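Local coordinates for sensor protein (Bacteroides thetaiotaomicron, PDB 2X7X), which binds fructose in its periplasmic domain and, as a hybrid two-component sensor kinase, probably relays the signal to transcription through histidine phosphorylation, at residues A[216-224]-A[238-247]; A[160-168]-A[178-189]. All coordinates share one frame; numbering follows the deposited sequence.

Contact 1: residues A[216-224]-A[238-247]. With K (potassium ion), chain F; FRU (beta-D-fructofuranose), chain E.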
loop_
_atom_site.group_PDB
_atom_site.type_symbol
_atom_site.label_atom_id
_atom_site.label_comp_id
_atom_site.label_asym_id
_atom_site.label_seq_id
_atom_site.Cartn_x
_atom_site.Cartn_y
_atom_site.Cartn_z
ATOM N N MET A 216 -26.262 7.839 -8.825
ATOM C CA MET A 216 -25.456 6.906 -9.603
ATOM C C MET A 216 -24.086 6.698 -8.979
ATOM O O MET A 216 -23.587 7.557 -8.247
ATOM C CB MET A 216 -25.308 7.405 -11.048
ATOM C CG MET A 216 -24.618 8.757 -11.189
ATOM S SD MET A 216 -24.756 9.468 -12.839
ATOM C CE MET A 216 -26.414 10.174 -12.783
ATOM N N ILE A 217 -23.490 5.542 -9.256
ATOM C CA ILE A 217 -22.126 5.264 -8.826
ATOM C C ILE A 217 -21.160 5.559 -9.968
ATOM O O ILE A 217 -21.561 5.548 -11.145
ATOM C CB ILE A 217 -21.951 3.793 -8.396
ATOM C CG1 ILE A 217 -22.268 2.849 -9.568
ATOM C CG2 ILE A 217 -22.760 3.492 -7.100
ATOM C CD1 ILE A 217 -21.630 1.503 -9.428
ATOM N N PHE A 218 -19.898 5.818 -9.620
ATOM C CA PHE A 218 -18.860 6.123 -10.609
ATOM C C PHE A 218 -17.708 5.137 -10.518
ATOM O O PHE A 218 -17.127 4.940 -9.441
ATOM C CB PHE A 218 -18.352 7.568 -10.460
ATOM C CG PHE A 218 -19.398 8.607 -10.756
ATOM C CD1 PHE A 218 -19.469 9.209 -12.021
ATOM C CD2 PHE A 218 -20.349 8.964 -9.788
ATOM C CE1 PHE A 218 -20.473 10.161 -12.306
ATOM C CE2 PHE A 218 -21.343 9.912 -10.066
ATOM C CZ PHE A 218 -21.408 10.505 -11.315
ATOM N N VAL A 219 -17.385 4.512 -11.653
ATOM C CA VAL A 219 -16.260 3.571 -11.714
ATOM C C VAL A 219 -15.251 3.971 -12.780
ATOM O O VAL A 219 -15.623 4.302 -13.904
ATOM C CB VAL A 219 -16.726 2.106 -11.908
ATOM C CG1 VAL A 219 -15.553 1.174 -11.781
ATOM C CG2 VAL A 219 -17.800 1.741 -10.874
ATOM N N GLY A 220 -13.974 3.968 -12.409
ATOM C CA GLY A 220 -12.905 4.350 -13.328
ATOM C C GLY A 220 -11.802 3.312 -13.351
ATOM O O GLY A 220 -11.918 2.266 -12.712
ATOM N N ILE A 221 -10.741 3.584 -14.103
ATOM C CA ILE A 221 -9.600 2.675 -14.187
ATOM C C ILE A 221 -8.326 3.499 -14.067
ATOM O O ILE A 221 -8.279 4.625 -14.553
ATOM C CB ILE A 221 -9.594 1.878 -15.509
ATOM C CG1 ILE A 221 -10.877 1.055 -15.653
ATOM C CG2 ILE A 221 -8.397 0.936 -15.567
ATOM C CD1 ILE A 221 -11.143 0.513 -17.046
ATOM N N ASP A 222 -7.327 2.940 -13.379
ATOM C CA ASP A 222 -5.945 3.446 -13.318
ATOM C C ASP A 222 -5.450 3.355 -11.886
ATOM O O ASP A 222 -4.408 2.739 -11.624
ATOM C CB ASP A 222 -5.782 4.875 -13.849
ATOM C CG ASP A 222 -5.619 4.941 -15.367
ATOM O OD1 ASP A 222 -5.304 3.927 -16.019
ATOM O OD2 ASP A 222 -5.821 6.040 -15.920
ATOM N N ALA A 223 -6.207 3.967 -10.970
ATOM C CA ALA A 223 -5.916 3.934 -9.525
ATOM C C ALA A 223 -4.515 4.420 -9.130
ATOM O O ALA A 223 -3.841 3.771 -8.337
ATOM C CB ALA A 223 -6.173 2.522 -8.951
ATOM N N LEU A 224 -4.082 5.550 -9.682
ATOM C CA LEU A 224 -2.790 6.158 -9.301
ATOM C C LEU A 224 -2.874 6.808 -7.922
ATOM O O LEU A 224 -3.928 7.318 -7.543
ATOM C CB LEU A 224 -2.373 7.232 -10.316
ATOM C CG LEU A 224 -2.031 6.850 -11.759
ATOM C CD1 LEU A 224 -1.905 8.091 -12.657
ATOM C CD2 LEU A 224 -0.758 6.024 -11.800
ATOM N N VAL A 238 -15.688 10.631 -4.448
ATOM C CA VAL A 238 -16.073 11.018 -5.804
ATOM C C VAL A 238 -16.207 9.784 -6.719
ATOM O O VAL A 238 -17.154 9.665 -7.489
ATOM C CB VAL A 238 -15.059 12.022 -6.398
ATOM C CG1 VAL A 238 -15.385 12.345 -7.865
ATOM C CG2 VAL A 238 -15.021 13.308 -5.536
ATOM N N LEU A 239 -15.239 8.878 -6.629
ATOM C CA LEU A 239 -15.285 7.610 -7.324
ATOM C C LEU A 239 -15.698 6.526 -6.341
ATOM O O LEU A 239 -15.181 6.463 -5.211
ATOM C CB LEU A 239 -13.896 7.273 -7.853
ATOM C CG LEU A 239 -13.459 7.719 -9.234
ATOM C CD1 LEU A 239 -11.995 7.338 -9.413
ATOM C CD2 LEU A 239 -14.305 7.036 -10.277
ATOM N N ASP A 240 -16.608 5.656 -6.759
ATOM C CA ASP A 240 -16.975 4.557 -5.896
ATOM C C ASP A 240 -15.967 3.443 -5.977
ATOM O O ASP A 240 -15.723 2.758 -4.995
ATOM C CB ASP A 240 -18.353 4.053 -6.227
ATOM C CG ASP A 240 -19.405 5.101 -5.994
ATOM O OD1 ASP A 240 -20.067 5.046 -4.933
ATOM O OD2 ASP A 240 -19.550 5.992 -6.861
ATOM N N ALA A 241 -15.363 3.281 -7.146
ATOM C CA ALA A 241 -14.359 2.249 -7.363
ATOM C C ALA A 241 -13.466 2.616 -8.536
ATOM O O ALA A 241 -13.870 3.348 -9.441
ATOM C CB ALA A 241 -15.017 0.870 -7.596
ATOM N N THR A 242 -12.246 2.107 -8.508
ATOM C CA THR A 242 -11.361 2.180 -9.657
ATOM C C THR A 242 -10.424 0.975 -9.655
ATOM O O THR A 242 -10.215 0.352 -8.622
ATOM C CB THR A 242 -10.601 3.526 -9.733
ATOM O OG1 THR A 242 -9.846 3.576 -10.951
ATOM C CG2 THR A 242 -9.678 3.720 -8.517
ATOM N N PHE A 243 -9.900 0.622 -10.821
ATOM C CA PHE A 243 -9.073 -0.580 -10.949
ATOM C C PHE A 243 -7.644 -0.218 -11.233
ATOM O O PHE A 243 -7.379 0.695 -12.018
ATOM C CB PHE A 243 -9.638 -1.514 -12.022
ATOM C CG PHE A 243 -10.870 -2.219 -11.583
ATOM C CD1 PHE A 243 -10.792 -3.500 -11.048
ATOM C CD2 PHE A 243 -12.106 -1.572 -11.627
ATOM C CE1 PHE A 243 -11.940 -4.151 -10.607
ATOM C CE2 PHE A 243 -13.254 -2.193 -11.190
ATOM C CZ PHE A 243 -13.184 -3.489 -10.685
ATOM N N ILE A 244 -6.727 -0.907 -10.564
ATOM C CA ILE A 244 -5.307 -0.667 -10.743
ATOM C C ILE A 244 -4.909 -0.981 -12.171
ATOM O O ILE A 244 -5.062 -2.113 -12.625
ATOM C CB ILE A 244 -4.459 -1.511 -9.766
ATOM C CG1 ILE A 244 -4.616 -0.968 -8.335
ATOM C CG2 ILE A 244 -2.984 -1.549 -10.210
ATOM C CD1 ILE A 244 -3.721 -1.641 -7.308
ATOM N N TYR A 245 -4.449 0.031 -12.895
ATOM C CA TYR A 245 -3.818 -0.197 -14.185
ATOM C C TYR A 245 -2.337 0.104 -14.024
ATOM O O TYR A 245 -1.920 1.276 -14.048
ATOM C CB TYR A 245 -4.454 0.638 -15.296
ATOM C CG TYR A 245 -4.030 0.188 -16.680
ATOM C CD1 TYR A 245 -4.251 -1.135 -17.101
ATOM C CD2 TYR A 245 -3.406 1.062 -17.561
ATOM C CE1 TYR A 245 -3.863 -1.572 -18.375
ATOM C CE2 TYR A 245 -3.017 0.639 -18.834
ATOM C CZ TYR A 245 -3.251 -0.680 -19.234
ATOM O OH TYR A 245 -2.883 -1.121 -20.490
ATOM N N PRO A 246 -1.537 -0.949 -13.820
ATOM C CA PRO A 246 -0.163 -0.781 -13.322
ATOM C C PRO A 246 0.806 -0.278 -14.379
ATOM O O PRO A 246 0.753 -0.695 -15.541
ATOM C CB PRO A 246 0.228 -2.185 -12.851
ATOM C CG PRO A 246 -0.614 -3.120 -13.687
ATOM C CD PRO A 246 -1.897 -2.365 -14.018
ATOM N N THR A 247 1.670 0.633 -13.951
ATOM C CA THR A 247 2.678 1.245 -14.798
ATOM C C THR A 247 3.904 0.331 -14.894
ATOM O O THR A 247 4.374 0.049 -15.996
ATOM C CB THR A 247 3.076 2.629 -14.269
ATOM O OG1 THR A 247 3.455 2.520 -12.897
ATOM C CG2 THR A 247 1.916 3.607 -14.364
HETATM K K K F . -22.303 8.993 -6.182
HETATM C C1 FRU E . -2.514 6.956 -19.823
HETATM C C2 FRU E . -3.878 6.368 -20.137
HETATM C C3 FRU E . -4.535 5.749 -18.907
HETATM C C4 FRU E . -5.203 4.518 -19.487
HETATM C C5 FRU E . -4.156 4.068 -20.498
HETATM C C6 FRU E . -4.680 3.190 -21.632
HETATM O O1 FRU E . -2.108 7.818 -20.883
HETATM O O2 FRU E . -4.687 7.391 -20.730
HETATM O O3 FRU E . -5.438 6.645 -18.242
HETATM O O4 FRU E . -5.500 3.527 -18.497
HETATM O O5 FRU E . -3.704 5.302 -21.062
HETATM O O6 FRU E . -3.574 2.735 -22.437
HETATM O O HOH W 1 -1.578 2.742 -11.133
HETATM O O HOH W 2 -20.138 9.067 -3.584
#
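D222 and Y245 meet at the C-terminal ends of two parallel strands, D222 OD1 lying 3.5 Å from Y245 CB, and both face the bound fructose. D222 OD1 accepts a hydrogen bond from FRU O4 (2.5 Å); the bond from FRU O3 to OD2 is modelled very short, its length doubtful. Y245, its CG anti to the backbone N (chi1 -167°), lays CD2 3.4 Å from FRU O4, while its hydroxyl is bonded to D94. The backbone fixes this pair, D222 N donating to F243 O and D222 O accepting from Y245 N at 3.0 Å. Behind them G220 N reaches A241 O (3.0 Å), and T242 OG1 is held by D197. At the far end D240 OD2 receives F218 N from above the carboxylate plane (2.8 Å, 167°), and D240 N returns a bond to F218 O. Replacing D240 with alanine would probably leave F218 N without its acceptor and bare the flank of I217 that the carboxylate covers. M216 O there binds a potassium ion. Strands 217-220 and 241-244 with helix 230-235 form a beta-alpha-beta unit of the periplasmic binding protein domain; strand 191-194 flanks 217-220, and helix 110-124 packs on I221, A241 and F243.

Contact 2: residues A[160-168]-A[178-189]. With K (potassium ion), chain G.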
loop_
_atom_site.group_PDB
_atom_site.type_symbol
_atom_site.label_atom_id
_atom_site.label_comp_id
_atom_site.label_asym_id
_atom_site.label_seq_id
_atom_site.Cartn_x
_atom_site.Cartn_y
_atom_site.Cartn_z
ATOM N N ILE A 160 -29.247 -5.501 -16.068
ATOM C CA ILE A 160 -28.209 -4.495 -16.180
ATOM C C ILE A 160 -28.166 -4.130 -17.658
ATOM O O ILE A 160 -27.955 -5.009 -18.496
ATOM C CB ILE A 160 -26.824 -5.042 -15.742
ATOM C CG1 ILE A 160 -26.793 -5.365 -14.242
ATOM C CG2 ILE A 160 -25.709 -4.078 -16.139
ATOM C CD1 ILE A 160 -27.089 -4.205 -13.344
ATOM N N LYS A 161 -28.381 -2.858 -17.979
ATOM C CA LYS A 161 -28.443 -2.427 -19.369
ATOM C C LYS A 161 -27.515 -1.267 -19.694
ATOM O O LYS A 161 -27.529 -0.242 -19.033
ATOM C CB LYS A 161 -29.867 -2.041 -19.737
ATOM C CG LYS A 161 -30.887 -3.144 -19.458
ATOM C CD LYS A 161 -32.305 -2.658 -19.671
ATOM C CE LYS A 161 -33.313 -3.723 -19.251
ATOM N NZ LYS A 161 -34.501 -3.115 -18.520
ATOM N N LEU A 162 -26.708 -1.443 -20.730
ATOM C CA LEU A 162 -25.970 -0.348 -21.295
ATOM C C LEU A 162 -26.912 0.487 -22.174
ATOM O O LEU A 162 -27.326 0.041 -23.250
ATOM C CB LEU A 162 -24.765 -0.863 -22.086
ATOM C CG LEU A 162 -23.865 0.234 -22.666
ATOM C CD1 LEU A 162 -23.280 1.122 -21.558
ATOM C CD2 LEU A 162 -22.763 -0.361 -23.518
ATOM N N ILE A 163 -27.249 1.694 -21.710
ATOM C CA ILE A 163 -28.197 2.566 -22.419
ATOM C C ILE A 163 -27.546 3.703 -23.223
ATOM O O ILE A 163 -28.233 4.404 -23.974
ATOM C CB ILE A 163 -29.275 3.169 -21.461
ATOM C CG1 ILE A 163 -28.640 4.149 -20.454
ATOM C CG2 ILE A 163 -30.050 2.075 -20.764
ATOM C CD1 ILE A 163 -29.626 5.131 -19.825
ATOM N N ASP A 164 -26.239 3.902 -23.053
ATOM C CA ASP A 164 -25.509 4.929 -23.823
ATOM C C ASP A 164 -23.990 4.768 -23.727
ATOM O O ASP A 164 -23.463 4.319 -22.705
ATOM C CB ASP A 164 -25.914 6.352 -23.399
ATOM C CG ASP A 164 -25.875 7.348 -24.562
ATOM O OD1 ASP A 164 -25.000 7.218 -25.453
ATOM O OD2 ASP A 164 -26.732 8.268 -24.581
ATOM N N LYS A 165 -23.306 5.157 -24.801
ATOM C CA LYS A 165 -21.857 5.005 -24.925
ATOM C C LYS A 165 -21.271 6.131 -25.781
ATOM O O LYS A 165 -21.854 6.533 -26.785
ATOM C CB LYS A 165 -21.532 3.649 -25.552
ATOM C CG LYS A 165 -20.053 3.355 -25.740
ATOM C CD LYS A 165 -19.829 1.905 -26.190
ATOM C CE LYS A 165 -20.390 1.627 -27.577
ATOM N NZ LYS A 165 -19.455 2.090 -28.618
ATOM N N ALA A 166 -20.119 6.645 -25.384
ATOM C CA ALA A 166 -19.472 7.683 -26.151
ATOM C C ALA A 166 -17.983 7.545 -25.966
ATOM O O ALA A 166 -17.530 7.009 -24.950
ATOM C CB ALA A 166 -19.947 9.053 -25.702
ATOM N N ASP A 167 -17.242 8.009 -26.970
ATOM C CA ASP A 167 -15.789 7.998 -27.002
ATOM C C ASP A 167 -15.288 9.317 -26.405
ATOM O O ASP A 167 -15.548 10.388 -26.954
ATOM C CB ASP A 167 -15.338 7.860 -28.465
ATOM C CG ASP A 167 -13.838 7.768 -28.619
ATOM O OD1 ASP A 167 -13.090 8.232 -27.726
ATOM O OD2 ASP A 167 -13.405 7.231 -29.659
ATOM N N ALA A 168 -14.577 9.239 -25.285
ATOM C CA ALA A 168 -14.127 10.433 -24.561
ATOM C C ALA A 168 -12.622 10.651 -24.698
ATOM O O ALA A 168 -12.026 11.504 -24.015
ATOM C CB ALA A 168 -14.511 10.328 -23.107
ATOM N N GLU A 178 -19.922 14.865 -23.149
ATOM C CA GLU A 178 -20.694 13.652 -23.449
ATOM C C GLU A 178 -21.646 13.276 -22.308
ATOM O O GLU A 178 -22.809 12.937 -22.562
ATOM C CB GLU A 178 -19.769 12.504 -23.830
ATOM C CG GLU A 178 -19.115 12.708 -25.169
ATOM C CD GLU A 178 -17.809 11.964 -25.295
ATOM O OE1 GLU A 178 -17.442 11.237 -24.344
ATOM O OE2 GLU A 178 -17.136 12.106 -26.344
ATOM N N MET A 179 -21.174 13.373 -21.060
ATOM C CA MET A 179 -22.029 13.098 -19.901
ATOM C C MET A 179 -23.219 14.070 -19.822
ATOM O O MET A 179 -24.318 13.672 -19.413
ATOM C CB MET A 179 -21.225 13.110 -18.601
ATOM C CG MET A 179 -21.974 12.596 -17.390
ATOM S SD MET A 179 -22.472 10.849 -17.502
ATOM C CE MET A 179 -23.782 10.803 -16.281
ATOM N N ASP A 180 -22.993 15.333 -20.207
ATOM C CA ASP A 180 -24.048 16.335 -20.279
ATOM C C ASP A 180 -25.129 15.848 -21.193
ATOM O O ASP A 180 -26.301 15.868 -20.844
ATOM C CB ASP A 180 -23.525 17.634 -20.857
ATOM C CG ASP A 180 -23.109 18.620 -19.809
ATOM O OD1 ASP A 180 -23.101 18.289 -18.609
ATOM O OD2 ASP A 180 -22.776 19.749 -20.193
ATOM N N SER A 181 -24.728 15.404 -22.377
ATOM C CA SER A 181 -25.675 14.910 -23.355
ATOM C C SER A 181 -26.456 13.707 -22.808
ATOM O O SER A 181 -27.660 13.606 -23.022
ATOM C CB SER A 181 -24.960 14.574 -24.669
ATOM O OG SER A 181 -25.861 14.010 -25.606
ATOM N N MET A 182 -25.778 12.817 -22.087
ATOM C CA MET A 182 -26.429 11.627 -21.533
ATOM C C MET A 182 -27.455 11.954 -20.436
ATOM O O MET A 182 -28.565 11.400 -20.434
ATOM C CB MET A 182 -25.396 10.613 -21.045
ATOM C CG MET A 182 -24.613 9.957 -22.156
ATOM S SD MET A 182 -23.132 9.118 -21.563
ATOM C CE MET A 182 -22.577 8.321 -23.061
ATOM N N LEU A 183 -27.093 12.859 -19.523
ATOM C CA LEU A 183 -28.011 13.307 -18.471
ATOM C C LEU A 183 -29.292 13.909 -19.062
ATOM O O LEU A 183 -30.408 13.551 -18.665
ATOM C CB LEU A 183 -27.325 14.323 -17.549
ATOM C CG LEU A 183 -26.130 13.854 -16.716
ATOM C CD1 LEU A 183 -25.198 15.020 -16.374
ATOM C CD2 LEU A 183 -26.603 13.124 -15.461
ATOM N N ARG A 184 -29.112 14.812 -20.022
ATOM C CA ARG A 184 -30.206 15.479 -20.696
ATOM C C ARG A 184 -31.179 14.463 -21.324
ATOM O O ARG A 184 -32.404 14.652 -21.267
ATOM C CB ARG A 184 -29.624 16.385 -21.769
ATOM C CG ARG A 184 -30.499 17.549 -22.237
ATOM C CD ARG A 184 -29.795 18.335 -23.372
ATOM N NE ARG A 184 -28.431 18.775 -22.999
ATOM C CZ ARG A 184 -27.297 18.452 -23.641
ATOM N NH1 ARG A 184 -27.324 17.685 -24.730
ATOM N NH2 ARG A 184 -26.129 18.915 -23.196
ATOM N N ARG A 185 -30.633 13.383 -21.886
ATOM C CA ARG A 185 -31.415 12.412 -22.670
ATOM C C ARG A 185 -31.875 11.178 -21.889
ATOM O O ARG A 185 -32.673 10.388 -22.386
ATOM C CB ARG A 185 -30.650 11.998 -23.949
ATOM C CG ARG A 185 -30.489 13.156 -24.956
ATOM C CD ARG A 185 -29.848 12.760 -26.273
ATOM N NE ARG A 185 -28.425 12.523 -26.100
ATOM C CZ ARG A 185 -27.881 11.314 -25.987
ATOM N NH1 ARG A 185 -28.648 10.230 -26.048
ATOM N NH2 ARG A 185 -26.567 11.191 -25.813
ATOM N N HIS A 186 -31.367 11.018 -20.671
ATOM C CA HIS A 186 -31.651 9.833 -19.870
ATOM C C HIS A 186 -31.944 10.193 -18.406
ATOM O O HIS A 186 -31.014 10.458 -17.635
ATOM C CB HIS A 186 -30.490 8.823 -19.962
ATOM C CG HIS A 186 -30.175 8.382 -21.358
ATOM N ND1 HIS A 186 -31.050 7.629 -22.118
ATOM C CD2 HIS A 186 -29.088 8.592 -22.136
ATOM C CE1 HIS A 186 -30.510 7.393 -23.302
ATOM N NE2 HIS A 186 -29.321 7.968 -23.339
ATOM N N PRO A 187 -33.237 10.210 -18.019
ATOM C CA PRO A 187 -33.636 10.541 -16.629
ATOM C C PRO A 187 -33.206 9.517 -15.571
ATOM O O PRO A 187 -33.083 9.862 -14.398
ATOM C CB PRO A 187 -35.168 10.609 -16.701
ATOM C CG PRO A 187 -35.537 9.805 -17.908
ATOM C CD PRO A 187 -34.412 10.032 -18.895
ATOM N N LYS A 188 -32.997 8.270 -15.979
ATOM C CA LYS A 188 -32.597 7.242 -15.038
ATOM C C LYS A 188 -31.232 6.662 -15.424
ATOM O O LYS A 188 -31.122 5.867 -16.372
ATOM C CB LYS A 188 -33.663 6.142 -14.929
ATOM C CG LYS A 188 -33.653 5.424 -13.580
ATOM C CD LYS A 188 -34.048 3.931 -13.690
ATOM C CE LYS A 188 -33.950 3.220 -12.310
ATOM N NZ LYS A 188 -33.404 1.819 -12.412
ATOM N N ILE A 189 -30.198 7.094 -14.700
ATOM C CA ILE A 189 -28.860 6.542 -14.825
ATOM C C ILE A 189 -28.349 6.070 -13.451
ATOM O O ILE A 189 -28.270 6.842 -12.500
ATOM C CB ILE A 189 -27.864 7.560 -15.472
ATOM C CG1 ILE A 189 -28.344 7.995 -16.871
ATOM C CG2 ILE A 189 -26.458 6.957 -15.556
ATOM C CD1 ILE A 189 -27.625 9.241 -17.420
HETATM K K K G . -27.489 -7.217 -19.947
HETATM O O HOH W 3 -24.077 9.223 -26.945
HETATM O O HOH W 4 -26.196 -6.167 -22.048
HETATM O O HOH W 5 -28.152 -10.077 -20.395
#
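I163 makes the first touch along the strand, its CD1 resting over one face of the H186 imidazole, 3.9 Å from the ring centroid, as a CH-pi contact. The methyl reaches this place because CG1 sits between the backbone N and the carbonyl carbon (chi1 67°); CB of R185 lies over the opposite face, offset toward the rim.

D164 carries the polar part. Its OD2 is shared by two donors, R185 in the last turn of the helix and H186 just beyond it. H186 NE2 approaches in its own ring plane and on the anti side of the carboxylate (2.9 Å), the two planes being nearly perpendicular at 87°. R185 NH1 comes in nearly in line with the C-O bond at 3.1 Å, forming a salt bridge, with a weaker bond from NH2. The guanidinium is fixed side-on by S181, whose OG accepts from both NE and NH2 in the guanidinium plane. The other oxygen, D164 OD1, accepts a water and a weak bond from K165 N.

The extended side chain of M182 runs up beneath the strand, bringing CE 3.6 Å from D164 OD1 and 3.8 Å from A166 CB. A166 CB also lies against the E178 side chain, 3.8 Å from its CG, and A168 CB abuts the E178 carboxylate at OE1.

Strand 159-167 is the outermost of its sheet, hydrogen-bonded to strand 128-135, and helix 172-185 covers it; strand residues 160-167 and helix residues 178-185 run nearly antiparallel at 164°, their axes 9.4 Å apart. The chain then continues to strand 191-194 on the far side of 128-135, a beta-alpha-beta crossover. On its other flank the helix meets helix 199-209 through M179 and D180.

How the contacts relate
Both contacts belong to the same six-stranded mixed sheet of the periplasmic binding protein domain, with their centres about 19 Å apart: contact 2 at an outer strand, contact 1 further in. They meet at M216, which starts contact 1. Its CB lies 3.3 Å from I189 O, its SD 3.8 Å from M179 CE and its CE 4.0 Å from L183 CD2, so the methionine packs on M179 and L183 of the helix and on the chain at I189 that follows it. Contact 1 supplies D222 and Y245 to the fructose pocket; contact 2 stays further off, the side chain of A168 coming about 11 Å from the sugar. Separate potassium ions bind carbonyl oxygens of M216 and I160.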